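Local structure of putative SAM-dependent O-methyltranferase (Podospora anserina, 4YMH) at residues 96-100 against 101-105; 179-182 against 183-187; 223-226 against 227-230. The protein binds S-adenosyl-L-methionine and its product S-adenosyl-L-homocysteine and is probably a cation-dependent O-methyltransferase. All coordinates share one frame; numbering follows the deposited sequence.

Contact 1. Residues 96-100 against 101-105; sequences TLEYS and PKMIA. With SAH (S-adenosyl-L-homocysteine), chain E.
With CG of Glu-98 swung anti to its own nitrogen (chi1 173°) and the chain bent at chi2 (63°), the carboxylate at the end of strand 93-98 reaches the ribose of the bound S-adenosyl-L-homocysteine (SAH) while CG rests on CG1 of Ile-104, 3.7 Å away. Ser-100, the N-cap of helix 101-114, likewise turns OG away from its nitrogen (chi1 164°), and OG accepts a weak capping bond from N of Met-103 at 3.3 Å. The first turn is closed more firmly by the backbone: Ile-104 N donates to Ser-100 O over 2.8 Å, approaching almost in line with the carbonyl. The carboxylate divides its work between its two oxygens. OE1 accepts from O3' of SAH at 3.0 Å and from the backbone N of Tyr-75, whereas OE2 accepts from O2' of SAH at 2.8 Å and, through its anti lone pair, from Ser-100 N at 2.9 Å. The Tyr-99 ring lies with one face against the adenine, CD2 coming within 3.2 Å of SAH C4, in an offset position. Replacing Glu-98 by alanine removes the carboxylate and would probably deprive both ribose hydroxyls and the amides of Ser-100 and Tyr-75 of this acceptor, and take away the CG methylene on which Ile-104 CG1 rests. An acidic residue at the end of the second strand that grips the ribose diol is a hallmark of class I methyltransferases; here the same carboxylate also ties the cap residue of the following helix to the nucleoside, coupling cofactor recognition to the strand-to-helix turn.

Contact 2. Residues 179-182 against 183-187; sequences LTIG and PDCAP
Leu-179 opens the contact by sending CD2 against the turn that follows, where this methyl lies 3.7 Å from CB of Ala-186 and 3.5 Å from the carbonyl O of Pro-183. Its chi1 (-60°) sets CG anti to the carbonyl carbon; chi2 extends CD1, and it is the other branch, CD2, that meets the later residues. Thr-180 packs on Tyr-19 of the second subunit. Ile-181 packs on the same Tyr-19 and offers its CG2 branch to the sulfur of Cys-185, an apolar contact of 4.0 Å between CG2 and SG. Gly-182 then begins a type I beta turn that ends at Cys-185. Its carbonyl O accepts from Cys-185 N at 3.1 Å, with the donor standing well above the carbonyl plane (56°) instead of on a lone pair. A side chain on Gly-182 would be tight against OD1 of Asp-184 and close to the cysteine sulfur. Cys-185 CB also leans on the same carbonyl, 3.4 Å from Gly-182 O, and SG is turned back over the glycine. At the corner, Asp-184 forms a salt bridge from OD2 to Arg-15 of the second subunit, so this loop contributes to the dimer contact. The whole turn belongs to the connection between strand 167-171 and helix 194-212; Leu-179 faces Trp-197 and Asn-198 of that helix, and Ala-186 O accepts from Arg-194 at its start.

Contact 3. Residues 223-226 against 227-230; sequences PVFD and GVTQ
Val-224 and Val-228 carry the apolar part of the contact, meeting at an oblique angle with CG1 of the first 3.7 Å from CG2 of the second. The same CG2 of Val-228 comes to the edge of the Phe-225 ring, near its plane, at 4.1 Å from CD2, while CG2 of Val-224 sits over the centre of one ring face. The hydrogen bonds belong to the backbone. Gly-227 N donates to Val-224 O at 2.9 Å and closes a type II' beta turn, approaching from above the carbonyl plane. A water adds a second tie: it accepts from Asp-226 N at 2.8 Å and donates weakly to Gly-227 O. At Gly-227 the positive phi (91°) would jam any side chain against the carbonyl O of Asp-226. The charged group is Asp-226, whose OD2 accepts from Asn-173 and forms a salt bridge with Arg-177. The turn links the antiparallel strands 217-222 and 228-233, a beta hairpin at one margin of the sheet; Phe-225 leans on helix 51-64, its ring meeting that of Trp-56, while Val-224 packs on Val-224 of the second subunit.

Contact 1 is a strand-to-helix junction and contacts 2 and 3 are beta turns of one Rossmann-like methyltransferase domain. Contact 1 holds SAH directly, and contact 3 lies on the other side of the chain's centre, their centres about 24 Å apart. Both reach the same seven-stranded sheet, contact 1 through a parallel strand and contact 3 through the antiparallel hairpin. The side chain of Phe-225 in contact 3 is about 10 Å from the ligand and about 8 Å from that of Ser-49, which binds SAH. Contact 2 is further from contact 1, centres about 30 Å apart, but only about 7 Å from contact 3 at the nearest atoms; these two share the dimer interface.

Contact 1. Residues 96-100 against 101-105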
loop_
_atom_site.group_PDB
_atom_site.type_symbol
_atom_site.label_atom_id
_atom_site.label_comp_id
_atom_site.label_asym_id
_atom_site.label_seq_id
_atom_site.Cartn_x
_atom_site.Cartn_y
_atom_site.Cartn_z
ATOM N N THR A 96 21.959 -6.424 1.383
ATOM C CA THR A 96 21.026 -7.525 1.287
ATOM C C THR A 96 21.635 -8.769 1.918
ATOM O O THR A 96 22.822 -9.064 1.733
ATOM C CB THR A 96 20.589 -7.762 -0.182
ATOM O OG1 THR A 96 19.702 -8.886 -0.243
ATOM C CG2 THR A 96 21.787 -7.977 -1.102
ATOM N N LEU A 97 20.826 -9.470 2.715
ATOM C CA LEU A 97 21.311 -10.608 3.493
ATOM C C LEU A 97 20.833 -11.930 2.911
ATOM O O LEU A 97 19.653 -12.067 2.590
ATOM C CB LEU A 97 20.847 -10.504 4.948
ATOM C CG LEU A 97 21.165 -9.216 5.699
ATOM C CD1 LEU A 97 20.705 -9.345 7.137
ATOM C CD2 LEU A 97 22.664 -8.916 5.633
ATOM N N GLU A 98 21.728 -12.913 2.797
ATOM C CA GLU A 98 21.322 -14.194 2.212
ATOM C C GLU A 98 22.138 -15.350 2.775
ATOM O O GLU A 98 23.338 -15.197 2.995
ATOM C CB GLU A 98 21.460 -14.140 0.680
ATOM C CG GLU A 98 21.227 -15.474 -0.024
ATOM C CD GLU A 98 19.814 -16.023 0.168
ATOM O OE1 GLU A 98 18.836 -15.266 -0.039
ATOM O OE2 GLU A 98 19.677 -17.222 0.521
ATOM N N TYR A 99 21.543 -16.510 2.956
ATOM C CA TYR A 99 22.294 -17.654 3.476
ATOM C C TYR A 99 22.523 -18.819 2.541
ATOM O O TYR A 99 23.362 -19.618 2.777
ATOM C CB TYR A 99 21.718 -18.149 4.799
ATOM C CG TYR A 99 20.611 -19.138 4.708
ATOM C CD1 TYR A 99 20.495 -20.152 5.637
ATOM C CD2 TYR A 99 19.649 -19.043 3.742
ATOM C CE1 TYR A 99 19.447 -21.036 5.591
ATOM C CE2 TYR A 99 18.612 -19.935 3.674
ATOM C CZ TYR A 99 18.511 -20.928 4.592
ATOM O OH TYR A 99 17.465 -21.828 4.541
ATOM N N SER A 100 21.771 -18.904 1.485
ATOM C CA SER A 100 21.923 -20.053 0.585
ATOM C C SER A 100 23.084 -19.889 -0.399
ATOM O O SER A 100 23.063 -18.979 -1.222
ATOM C CB SER A 100 20.631 -20.289 -0.200
ATOM O OG SER A 100 20.867 -21.127 -1.317
ATOM N N PRO A 101 24.083 -20.790 -0.330
ATOM C CA PRO A 101 25.244 -20.748 -1.234
ATOM C C PRO A 101 24.836 -20.644 -2.707
ATOM O O PRO A 101 25.353 -19.804 -3.450
ATOM C CB PRO A 101 25.947 -22.077 -0.960
ATOM C CG PRO A 101 25.574 -22.413 0.441
ATOM C CD PRO A 101 24.168 -21.907 0.626
ATOM N N LYS A 102 23.901 -21.498 -3.110
ATOM C CA LYS A 102 23.352 -21.483 -4.459
ATOM C C LYS A 102 22.826 -20.092 -4.860
ATOM O O LYS A 102 23.157 -19.568 -5.945
ATOM C CB LYS A 102 22.251 -22.538 -4.558
ATOM C CG LYS A 102 21.351 -22.453 -5.769
ATOM C CD LYS A 102 20.308 -23.570 -5.738
ATOM C CE LYS A 102 19.504 -23.539 -4.436
ATOM N NZ LYS A 102 18.485 -24.634 -4.355
ATOM N N MET A 103 22.043 -19.478 -3.978
ATOM C CA MET A 103 21.428 -18.184 -4.305
ATOM C C MET A 103 22.431 -17.039 -4.199
ATOM O O MET A 103 22.324 -16.061 -4.921
ATOM C CB MET A 103 20.211 -17.903 -3.417
ATOM C CG MET A 103 19.072 -18.908 -3.599
ATOM S SD MET A 103 18.919 -19.603 -5.273
ATOM C CE MET A 103 18.408 -18.163 -6.233
ATOM N N ILE A 104 23.412 -17.177 -3.315
ATOM C CA ILE A 104 24.502 -16.213 -3.221
ATOM C C ILE A 104 25.318 -16.173 -4.527
ATOM O O ILE A 104 25.587 -15.098 -5.065
ATOM C CB ILE A 104 25.427 -16.551 -2.030
ATOM C CG1 ILE A 104 24.742 -16.184 -0.705
ATOM C CG2 ILE A 104 26.776 -15.837 -2.164
ATOM C CD1 ILE A 104 25.390 -16.815 0.499
ATOM N N ALA A 105 25.687 -17.345 -5.035
ATOM C CA ALA A 105 26.396 -17.432 -6.312
ATOM C C ALA A 105 25.561 -16.811 -7.436
ATOM O O ALA A 105 26.061 -15.962 -8.210
ATOM C CB ALA A 105 26.738 -18.872 -6.638
HETATM N N SAH E . 13.444 -11.077 -1.949
HETATM C CA SAH E . 13.450 -11.993 -3.055
HETATM C CB SAH E . 12.966 -13.379 -2.640
HETATM C CG SAH E . 13.424 -13.902 -1.281
HETATM S SD SAH E . 12.923 -15.567 -1.053
HETATM C C SAH E . 12.578 -11.497 -4.177
HETATM O O SAH E . 12.748 -11.911 -5.299
HETATM O OXT SAH E . 11.699 -10.684 -3.931
HETATM C "C5'" SAH E . 13.616 -15.804 0.531
HETATM C "C4'" SAH E . 15.132 -15.924 0.548
HETATM O "O4'" SAH E . 15.589 -15.917 1.888
HETATM C "C3'" SAH E . 15.624 -17.224 -0.041
HETATM O "O3'" SAH E . 16.584 -16.990 -1.044
HETATM C "C2'" SAH E . 16.247 -17.956 1.120
HETATM O "O2'" SAH E . 17.305 -18.784 0.755
HETATM C "C1'" SAH E . 16.629 -16.845 2.067
HETATM N N9 SAH E . 16.680 -17.261 3.476
HETATM C C8 SAH E . 15.892 -18.118 4.099
HETATM N N7 SAH E . 16.234 -18.235 5.370
HETATM C C5 SAH E . 17.254 -17.439 5.576
HETATM C C6 SAH E . 18.099 -17.072 6.711
HETATM N N6 SAH E . 17.872 -17.635 7.876
HETATM N N1 SAH E . 19.067 -16.177 6.534
HETATM C C2 SAH E . 19.258 -15.619 5.344
HETATM N N3 SAH E . 18.535 -15.892 4.274
HETATM C C4 SAH E . 17.536 -16.780 4.330
#

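Contact 2. Residues 179-182 against 183-187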
loop_
_atom_site.group_PDB
_atom_site.type_symbol
_atom_site.label_atom_id
_atom_site.label_comp_id
_atom_site.label_asym_id
_atom_site.label_seq_id
_atom_site.Cartn_x
_atom_site.Cartn_y
_atom_site.Cartn_z
ATOM N N LEU A 179 -3.105 -18.681 4.719
ATOM C CA LEU A 179 -3.094 -19.661 5.802
ATOM C C LEU A 179 -2.671 -19.077 7.152
ATOM O O LEU A 179 -2.921 -19.695 8.204
ATOM C CB LEU A 179 -2.194 -20.849 5.429
ATOM C CG LEU A 179 -2.603 -21.609 4.157
ATOM C CD1 LEU A 179 -1.760 -22.891 3.999
ATOM C CD2 LEU A 179 -4.086 -21.945 4.158
ATOM N N THR A 180 -2.070 -17.887 7.142
ATOM C CA THR A 180 -1.813 -17.166 8.395
ATOM C C THR A 180 -3.119 -16.888 9.135
ATOM O O THR A 180 -3.197 -16.973 10.370
ATOM C CB THR A 180 -1.074 -15.824 8.136
ATOM O OG1 THR A 180 0.242 -16.100 7.646
ATOM C CG2 THR A 180 -0.975 -15.002 9.412
ATOM N N ILE A 181 -4.162 -16.574 8.377
ATOM C CA ILE A 181 -5.453 -16.256 8.976
ATOM C C ILE A 181 -6.146 -17.536 9.484
ATOM O O ILE A 181 -6.714 -17.571 10.573
ATOM C CB ILE A 181 -6.364 -15.491 7.977
ATOM C CG1 ILE A 181 -5.717 -14.169 7.563
ATOM C CG2 ILE A 181 -7.738 -15.209 8.616
ATOM C CD1 ILE A 181 -4.716 -14.278 6.390
ATOM N N GLY A 182 -6.073 -18.606 8.709
ATOM C CA GLY A 182 -6.618 -19.889 9.158
ATOM C C GLY A 182 -6.309 -20.953 8.138
ATOM O O GLY A 182 -6.126 -20.644 6.963
ATOM N N PRO A 183 -6.246 -22.222 8.567
ATOM C CA PRO A 183 -5.839 -23.265 7.627
ATOM C C PRO A 183 -6.856 -23.499 6.515
ATOM O O PRO A 183 -6.482 -24.117 5.510
ATOM C CB PRO A 183 -5.710 -24.510 8.523
ATOM C CG PRO A 183 -6.629 -24.230 9.666
ATOM C CD PRO A 183 -6.482 -22.755 9.920
ATOM N N ASP A 184 -8.092 -23.016 6.689
ATOM C CA ASP A 184 -9.146 -23.174 5.681
ATOM C C ASP A 184 -9.293 -21.967 4.745
ATOM O O ASP A 184 -10.243 -21.895 3.970
ATOM C CB ASP A 184 -10.498 -23.455 6.353
ATOM C CG ASP A 184 -10.964 -22.329 7.270
ATOM O OD1 ASP A 184 -10.124 -21.664 7.920
ATOM O OD2 ASP A 184 -12.194 -22.127 7.362
ATOM N N CYS A 185 -8.331 -21.053 4.769
ATOM C CA CYS A 185 -8.498 -19.800 4.038
ATOM C C CYS A 185 -7.867 -19.792 2.636
ATOM O O CYS A 185 -7.841 -18.751 1.982
ATOM C CB CYS A 185 -7.935 -18.643 4.871
ATOM S SG CYS A 185 -8.953 -18.228 6.323
ATOM N N ALA A 186 -7.382 -20.943 2.173
ATOM C CA ALA A 186 -6.828 -21.022 0.824
ATOM C C ALA A 186 -7.133 -22.354 0.154
ATOM O O ALA A 186 -6.212 -23.121 -0.123
ATOM C CB ALA A 186 -5.319 -20.788 0.861
ATOM N N PRO A 187 -8.423 -22.629 -0.123
ATOM C CA PRO A 187 -8.802 -23.956 -0.623
ATOM C C PRO A 187 -8.257 -24.222 -2.024
ATOM O O PRO A 187 -8.122 -25.386 -2.398
ATOM C CB PRO A 187 -10.340 -23.927 -0.602
ATOM C CG PRO A 187 -10.704 -22.484 -0.596
ATOM C CD PRO A 187 -9.589 -21.752 0.098
#

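Contact 3. Residues 223-226 against 227-230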
loop_
_atom_site.group_PDB
_atom_site.type_symbol
_atom_site.label_atom_id
_atom_site.label_comp_id
_atom_site.label_asym_id
_atom_site.label_seq_id
_atom_site.Cartn_x
_atom_site.Cartn_y
_atom_site.Cartn_z
ATOM N N PRO A 223 -3.652 -5.610 3.156
ATOM C CA PRO A 223 -4.103 -6.780 2.394
ATOM C C PRO A 223 -3.813 -6.607 0.899
ATOM O O PRO A 223 -4.731 -6.515 0.070
ATOM C CB PRO A 223 -5.609 -6.829 2.672
ATOM C CG PRO A 223 -5.979 -5.368 2.837
ATOM C CD PRO A 223 -4.771 -4.706 3.499
ATOM N N VAL A 224 -2.522 -6.541 0.580
ATOM C CA VAL A 224 -2.064 -6.400 -0.802
ATOM C C VAL A 224 -1.025 -7.507 -1.058
ATOM O O VAL A 224 -0.328 -7.918 -0.142
ATOM C CB VAL A 224 -1.473 -4.976 -1.050
ATOM C CG1 VAL A 224 -0.123 -4.810 -0.357
ATOM C CG2 VAL A 224 -1.409 -4.617 -2.556
ATOM N N PHE A 225 -0.942 -7.986 -2.297
ATOM C CA PHE A 225 -0.016 -9.062 -2.662
ATOM C C PHE A 225 -0.267 -10.267 -1.743
ATOM O O PHE A 225 -1.406 -10.693 -1.602
ATOM C CB PHE A 225 1.433 -8.561 -2.599
ATOM C CG PHE A 225 1.690 -7.344 -3.472
ATOM C CD1 PHE A 225 1.268 -7.324 -4.790
ATOM C CD2 PHE A 225 2.347 -6.227 -2.976
ATOM C CE1 PHE A 225 1.502 -6.221 -5.607
ATOM C CE2 PHE A 225 2.583 -5.121 -3.795
ATOM C CZ PHE A 225 2.151 -5.123 -5.109
ATOM N N ASP A 226 0.772 -10.802 -1.110
ATOM C CA ASP A 226 0.599 -11.955 -0.214
ATOM C C ASP A 226 0.593 -11.471 1.245
ATOM O O ASP A 226 0.988 -12.185 2.161
ATOM C CB ASP A 226 1.708 -12.995 -0.464
ATOM C CG ASP A 226 1.454 -14.337 0.243
ATOM O OD1 ASP A 226 0.286 -14.677 0.541
ATOM O OD2 ASP A 226 2.449 -15.055 0.494
ATOM N N GLY A 227 0.126 -10.240 1.450
ATOM C CA GLY A 227 0.075 -9.648 2.779
ATOM C C GLY A 227 1.357 -8.883 3.059
ATOM O O GLY A 227 2.438 -9.461 3.053
ATOM N N VAL A 228 1.240 -7.580 3.307
ATOM C CA VAL A 228 2.427 -6.771 3.573
ATOM C C VAL A 228 2.272 -6.032 4.889
ATOM O O VAL A 228 1.389 -5.189 5.024
ATOM C CB VAL A 228 2.684 -5.755 2.453
ATOM C CG1 VAL A 228 3.882 -4.850 2.804
ATOM C CG2 VAL A 228 2.887 -6.487 1.108
ATOM N N THR A 229 3.110 -6.357 5.864
ATOM C CA THR A 229 3.066 -5.631 7.118
ATOM C C THR A 229 3.973 -4.404 7.056
ATOM O O THR A 229 5.165 -4.516 6.798
ATOM C CB THR A 229 3.466 -6.515 8.311
ATOM O OG1 THR A 229 2.608 -7.673 8.352
ATOM C CG2 THR A 229 3.305 -5.733 9.590
ATOM N N GLN A 230 3.387 -3.227 7.275
ATOM C CA GLN A 230 4.132 -1.968 7.378
ATOM C C GLN A 230 4.380 -1.666 8.844
ATOM O O GLN A 230 3.450 -1.698 9.659
ATOM C CB GLN A 230 3.351 -0.802 6.737
ATOM C CG GLN A 230 3.023 -1.032 5.269
ATOM C CD GLN A 230 2.310 0.139 4.620
ATOM O OE1 GLN A 230 1.940 1.109 5.280
ATOM N NE2 GLN A 230 2.131 0.057 3.314
HETATM O O HOH W 1 3.329 -10.199 -0.053
#